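Local coordinates for glutamic acid/alanine-rich protein (Trypanosoma congolense, PDB 2Y44) that is a surface protein of the parasite whose ectodomain, an elongated bundle of long helices, probably packs into the coat of the cell surface, at residues A68-R73 and Y178-A183; T89-D94 and G156-K161. All coordinates share one frame; numbering follows the deposited sequence.

From the N terminus, helix 2-16 leads into helix 18-53, and helix 57-107 then carries A68-R73 and, further on, T89-D94. The chain continues through the short helices 113-120 and 131-144 before helix 149-183 comes back alongside, bringing first G156-K161 and then Y178-A183. Contact 2 therefore closes the inner loop, of 61 residues, and contact 1 the outer one, of 104, with contact 2 nested inside it. Both join the same antiparallel helix pair, with centres about 32 Å apart on opposite sides of the chain's centre. Helix 18-53 touches both; helix 131-144 packs on F159 and V160 at contact 2.

Contact 1 of 2, residues A68-R73 and Y178-A183; sequences AAAAQR and YEAEKA. Unlike the reference sequence in segment 178-183: Y178 (reference Ser).
E179 OE2 takes two approaches from R73, a firm one through a water to NE and a weak direct one from NH2. The water donates to OE2 at 2.6 Å and accepts from R73 NE at 3.0 Å, whereas the direct R73 NH2 to E179 OE2 bond is 3.3 Å long and bent to 124° at the hydrogen. This salt bridge lies on one flank of an antiparallel helix pair in the elongated bundle of the ectodomain: the axes of segments 68-73 and 178-183, on helices 57-107 and 149-183, run at 163° and come within 8.1 Å. The two side chains cross at roughly a right angle, with their flat ends only modestly tilted; the carboxylate meets the guanidinium obliquely, while the water sits in the guanidinium plane at its edge. R73 reaches this place by bending at chi3 (-66°) and folding back along its own helix, which brings one guanidinium face over A69 O and A70 CA. E179, by contrast, stretches out beyond CG. The carboxylate of E175 lies close to OE2 as well, so R73 and the water would be expected to temper the crowding of like charge. Beside the charged pair the helices meet through small residues, A70 and A180, both buried and both directing CB at the opposite segment; A180 also touches A36 of helix 18-53. With no longer side chain between them, the backbones come to 5.2 Å from A70 CA to A180 CA. A70 CB rests 3.7 Å from A180 N and 3.8 Å from A180 CB.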
loop_
_atom_site.group_PDB
_atom_site.type_symbol
_atom_site.label_atom_id
_atom_site.label_comp_id
_atom_site.label_asym_id
_atom_site.label_seq_id
_atom_site.Cartn_x
_atom_site.Cartn_y
_atom_site.Cartn_z
ATOM N N ALA A 68 11.366 15.178 -17.804
ATOM C CA ALA A 68 10.190 14.673 -18.507
ATOM C C ALA A 68 10.097 13.154 -18.449
ATOM O O ALA A 68 8.998 12.618 -18.281
ATOM C CB ALA A 68 10.176 15.121 -19.981
ATOM N N ALA A 69 11.214 12.479 -18.693
ATOM C CA ALA A 69 11.227 11.007 -18.609
ATOM C C ALA A 69 10.858 10.545 -17.190
ATOM O O ALA A 69 10.114 9.557 -17.017
ATOM C CB ALA A 69 12.622 10.480 -19.013
ATOM N N ALA A 70 11.349 11.263 -16.173
ATOM C CA ALA A 70 11.037 10.922 -14.795
ATOM C C ALA A 70 9.578 11.136 -14.463
ATOM O O ALA A 70 8.986 10.313 -13.805
ATOM C CB ALA A 70 11.939 11.676 -13.802
ATOM N N ALA A 71 8.969 12.213 -14.971
ATOM C CA ALA A 71 7.539 12.452 -14.767
ATOM C C ALA A 71 6.699 11.393 -15.465
ATOM O O ALA A 71 5.688 10.955 -14.920
ATOM C CB ALA A 71 7.174 13.857 -15.299
ATOM N N GLN A 72 7.186 10.909 -16.613
ATOM C CA GLN A 72 6.467 9.899 -17.357
ATOM C C GLN A 72 6.461 8.593 -16.559
ATOM O O GLN A 72 5.432 7.937 -16.403
ATOM C CB GLN A 72 7.213 9.702 -18.661
ATOM C CG GLN A 72 6.396 9.900 -19.829
ATOM C CD GLN A 72 5.814 8.598 -20.255
ATOM O OE1 GLN A 72 5.087 7.961 -19.490
ATOM N NE2 GLN A 72 6.145 8.166 -21.472
ATOM N N ARG A 73 7.608 8.261 -16.010
ATOM C CA ARG A 73 7.716 7.081 -15.152
ATOM C C ARG A 73 6.770 7.184 -13.933
ATOM O O ARG A 73 6.107 6.222 -13.543
ATOM C CB ARG A 73 9.168 6.859 -14.710
ATOM C CG ARG A 73 10.120 6.412 -15.848
ATOM C CD ARG A 73 11.443 5.891 -15.276
ATOM N NE ARG A 73 12.197 6.959 -14.616
ATOM C CZ ARG A 73 12.988 7.823 -15.256
ATOM N NH1 ARG A 73 13.089 7.786 -16.585
ATOM N NH2 ARG A 73 13.574 8.802 -14.586
ATOM N N TYR A 178 12.013 12.188 -7.192
ATOM C CA TYR A 178 13.341 12.607 -6.774
ATOM C C TYR A 178 14.270 12.866 -7.983
ATOM O O TYR A 178 14.960 13.882 -8.044
ATOM C CB TYR A 178 13.924 11.557 -5.830
ATOM C CG TYR A 178 15.290 11.913 -5.284
ATOM C CD1 TYR A 178 15.436 12.919 -4.324
ATOM C CD2 TYR A 178 16.438 11.320 -5.801
ATOM C CE1 TYR A 178 16.693 13.257 -3.833
ATOM C CE2 TYR A 178 17.697 11.620 -5.288
ATOM C CZ TYR A 178 17.816 12.599 -4.326
ATOM O OH TYR A 178 19.078 12.954 -3.875
ATOM N N GLU A 179 14.260 11.977 -8.963
ATOM C CA GLU A 179 15.033 12.241 -10.189
ATOM C C GLU A 179 14.546 13.461 -10.961
ATOM O O GLU A 179 15.367 14.231 -11.506
ATOM C CB GLU A 179 14.977 11.046 -11.114
ATOM C CG GLU A 179 15.804 9.853 -10.647
ATOM C CD GLU A 179 15.908 8.815 -11.745
ATOM O OE1 GLU A 179 16.782 8.947 -12.641
ATOM O OE2 GLU A 179 15.060 7.912 -11.748
ATOM N N ALA A 180 13.222 13.664 -10.981
ATOM C CA ALA A 180 12.639 14.797 -11.742
ATOM C C ALA A 180 13.123 16.112 -11.143
ATOM O O ALA A 180 13.616 17.003 -11.852
ATOM C CB ALA A 180 11.118 14.741 -11.704
ATOM N N GLU A 181 13.085 16.174 -9.813
ATOM C CA GLU A 181 13.522 17.365 -9.106
ATOM C C GLU A 181 15.056 17.553 -9.210
ATOM O O GLU A 181 15.532 18.676 -9.441
ATOM C CB GLU A 181 13.005 17.333 -7.673
ATOM C CG GLU A 181 11.455 17.617 -7.589
ATOM C CD GLU A 181 10.884 17.364 -6.184
ATOM O OE1 GLU A 181 11.329 16.339 -5.617
ATOM O OE2 GLU A 181 10.044 18.183 -5.634
ATOM N N LYS A 182 15.810 16.461 -9.196
ATOM C CA LYS A 182 17.265 16.568 -9.318
ATOM C C LYS A 182 17.667 17.034 -10.704
ATOM O O LYS A 182 18.672 17.745 -10.861
ATOM C CB LYS A 182 17.985 15.254 -8.955
ATOM C CG LYS A 182 18.062 15.002 -7.447
ATOM C CD LYS A 182 18.852 16.102 -6.749
ATOM C CE LYS A 182 19.057 15.798 -5.287
ATOM N NZ LYS A 182 20.405 16.239 -4.830
ATOM N N ALA A 183 16.862 16.684 -11.706
ATOM C CA ALA A 183 17.192 17.043 -13.085
ATOM C C ALA A 183 16.993 18.538 -13.255
ATOM O O ALA A 183 17.811 19.201 -13.879
ATOM C CB ALA A 183 16.316 16.295 -14.070
HETATM O O HOH W 1 12.668 7.020 -11.607
#

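Contact 2 of 2, residues T89-D94 and G156-K161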
loop_
_atom_site.group_PDB
_atom_site.type_symbol
_atom_site.label_atom_id
_atom_site.label_comp_id
_atom_site.label_asym_id
_atom_site.label_seq_id
_atom_site.Cartn_x
_atom_site.Cartn_y
_atom_site.Cartn_z
ATOM N N THR A 89 -7.994 -4.645 -2.515
ATOM C CA THR A 89 -9.306 -4.458 -1.877
ATOM C C THR A 89 -10.293 -5.569 -2.274
ATOM O O THR A 89 -10.988 -6.138 -1.403
ATOM C CB THR A 89 -9.870 -3.028 -2.147
ATOM O OG1 THR A 89 -10.079 -2.860 -3.535
ATOM C CG2 THR A 89 -8.898 -1.958 -1.667
ATOM N N ALA A 90 -10.298 -5.933 -3.560
ATOM C CA ALA A 90 -11.152 -7.034 -4.080
ATOM C C ALA A 90 -10.768 -8.385 -3.487
ATOM O O ALA A 90 -11.629 -9.241 -3.216
ATOM C CB ALA A 90 -11.038 -7.112 -5.623
ATOM N N ALA A 91 -9.463 -8.637 -3.429
ATOM C CA ALA A 91 -8.961 -9.898 -2.912
ATOM C C ALA A 91 -9.324 -10.121 -1.457
ATOM O O ALA A 91 -9.399 -11.281 -1.008
ATOM C CB ALA A 91 -7.442 -9.981 -3.097
ATOM N N SER A 92 -9.438 -9.043 -0.682
ATOM C CA SER A 92 -9.560 -9.191 0.758
ATOM C C SER A 92 -10.992 -9.090 1.262
ATOM O O SER A 92 -11.248 -9.292 2.454
ATOM C CB SER A 92 -8.712 -8.163 1.485
ATOM O OG SER A 92 -9.028 -6.866 1.050
ATOM N N LYS A 93 -11.900 -8.717 0.363
ATOM C CA LYS A 93 -13.299 -8.504 0.722
ATOM C C LYS A 93 -13.829 -9.763 1.396
ATOM O O LYS A 93 -14.439 -9.681 2.470
ATOM C CB LYS A 93 -14.144 -8.158 -0.528
ATOM C CG LYS A 93 -15.619 -7.865 -0.205
ATOM C CD LYS A 93 -16.488 -7.796 -1.497
ATOM C CE LYS A 93 -17.952 -7.579 -1.163
ATOM N NZ LYS A 93 -18.136 -6.186 -0.639
ATOM N N ASP A 94 -13.660 -10.921 0.747
ATOM C CA ASP A 94 -14.211 -12.157 1.292
ATOM C C ASP A 94 -13.545 -12.539 2.614
ATOM O O ASP A 94 -14.219 -13.062 3.519
ATOM C CB ASP A 94 -14.173 -13.321 0.287
ATOM C CG ASP A 94 -15.162 -13.150 -0.875
ATOM O OD1 ASP A 94 -16.085 -12.299 -0.802
ATOM O OD2 ASP A 94 -14.994 -13.879 -1.884
ATOM N N GLY A 156 -2.653 -15.570 3.796
ATOM C CA GLY A 156 -2.059 -14.286 4.107
ATOM C C GLY A 156 -1.108 -13.821 3.030
ATOM O O GLY A 156 -0.986 -12.623 2.788
ATOM N N ALA A 157 -0.437 -14.774 2.380
ATOM C CA ALA A 157 0.612 -14.415 1.421
ATOM C C ALA A 157 0.054 -13.584 0.256
ATOM O O ALA A 157 0.759 -12.771 -0.310
ATOM C CB ALA A 157 1.299 -15.648 0.908
ATOM N N VAL A 158 -1.201 -13.844 -0.124
ATOM C CA VAL A 158 -1.885 -13.071 -1.147
ATOM C C VAL A 158 -1.876 -11.571 -0.801
ATOM O O VAL A 158 -1.564 -10.724 -1.649
ATOM C CB VAL A 158 -3.367 -13.542 -1.281
ATOM C CG1 VAL A 158 -4.145 -12.581 -2.208
ATOM C CG2 VAL A 158 -3.414 -14.962 -1.859
ATOM N N PHE A 159 -2.162 -11.265 0.467
ATOM C CA PHE A 159 -2.373 -9.878 0.879
ATOM C C PHE A 159 -0.999 -9.284 1.096
ATOM O O PHE A 159 -0.769 -8.108 0.824
ATOM C CB PHE A 159 -3.253 -9.805 2.139
ATOM C CG PHE A 159 -4.531 -10.559 2.011
ATOM C CD1 PHE A 159 -5.371 -10.342 0.918
ATOM C CD2 PHE A 159 -4.921 -11.471 2.993
ATOM C CE1 PHE A 159 -6.552 -11.072 0.777
ATOM C CE2 PHE A 159 -6.119 -12.174 2.868
ATOM C CZ PHE A 159 -6.923 -11.980 1.776
ATOM N N VAL A 160 -0.065 -10.109 1.550
ATOM C CA VAL A 160 1.288 -9.641 1.781
ATOM C C VAL A 160 1.886 -9.236 0.429
ATOM O O VAL A 160 2.430 -8.121 0.297
ATOM C CB VAL A 160 2.150 -10.734 2.469
ATOM C CG1 VAL A 160 3.659 -10.338 2.403
ATOM C CG2 VAL A 160 1.688 -10.913 3.920
ATOM N N LYS A 161 1.651 -10.058 -0.589
ATOM C CA LYS A 161 2.112 -9.760 -1.945
ATOM C C LYS A 161 1.472 -8.486 -2.445
ATOM O O LYS A 161 2.155 -7.622 -3.007
ATOM C CB LYS A 161 1.757 -10.914 -2.885
ATOM C CG LYS A 161 2.334 -10.743 -4.304
ATOM C CD LYS A 161 2.690 -12.072 -4.980
ATOM C CE LYS A 161 2.620 -11.955 -6.508
ATOM N NZ LYS A 161 2.923 -10.558 -6.952
#
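F159 chi1 of -52° sets CG opposite the carbonyl carbon and sends the ring across to the backbone of A91 and S92, whereas S92 chi1 of 54° tucks OG toward the preceding turn. The contact joins antiparallel helices 57-107 and 149-183 of the bundle; the axes of segments 89-94 and 156-161 run 154° apart and approach to 10.2 Å, a gap spanned mainly by the aromatic ring. The leading atom of the F159 ring is CE1. A91 O lies in the ring plane at the edge, 3.4 Å from F159 CE1, so the slightly positive C-H rim faces the carbonyl oxygen, a weak C-H...O approach. On the adjoining residue, S92 CA comes obliquely to within 3.5 Å of F159 CE1, and S92 CB lies 3.7 Å from the same ring carbon. A91 CB adds a looser apolar touch, 4.1 Å from F159 CE1, and V158 CG1 reaches A91 CB at 4.3 Å on the more exposed flank. The hydroxyl of S92 stays within its own helix: OG is hydrogen-bonded to L88 O, and T89 O at 3.2 Å from S92 OG is a second possible acceptor for the one proton. L134 and F138 of helix 131-144, together with L88 and A95 of helix 57-107, pack on the buried F159 side chain. No hydrogen bond or salt bridge links the two segments, which suggests that this contact rests on apolar burial and van der Waals contact, with a modest contribution from the ring edge and the peptide carbonyl.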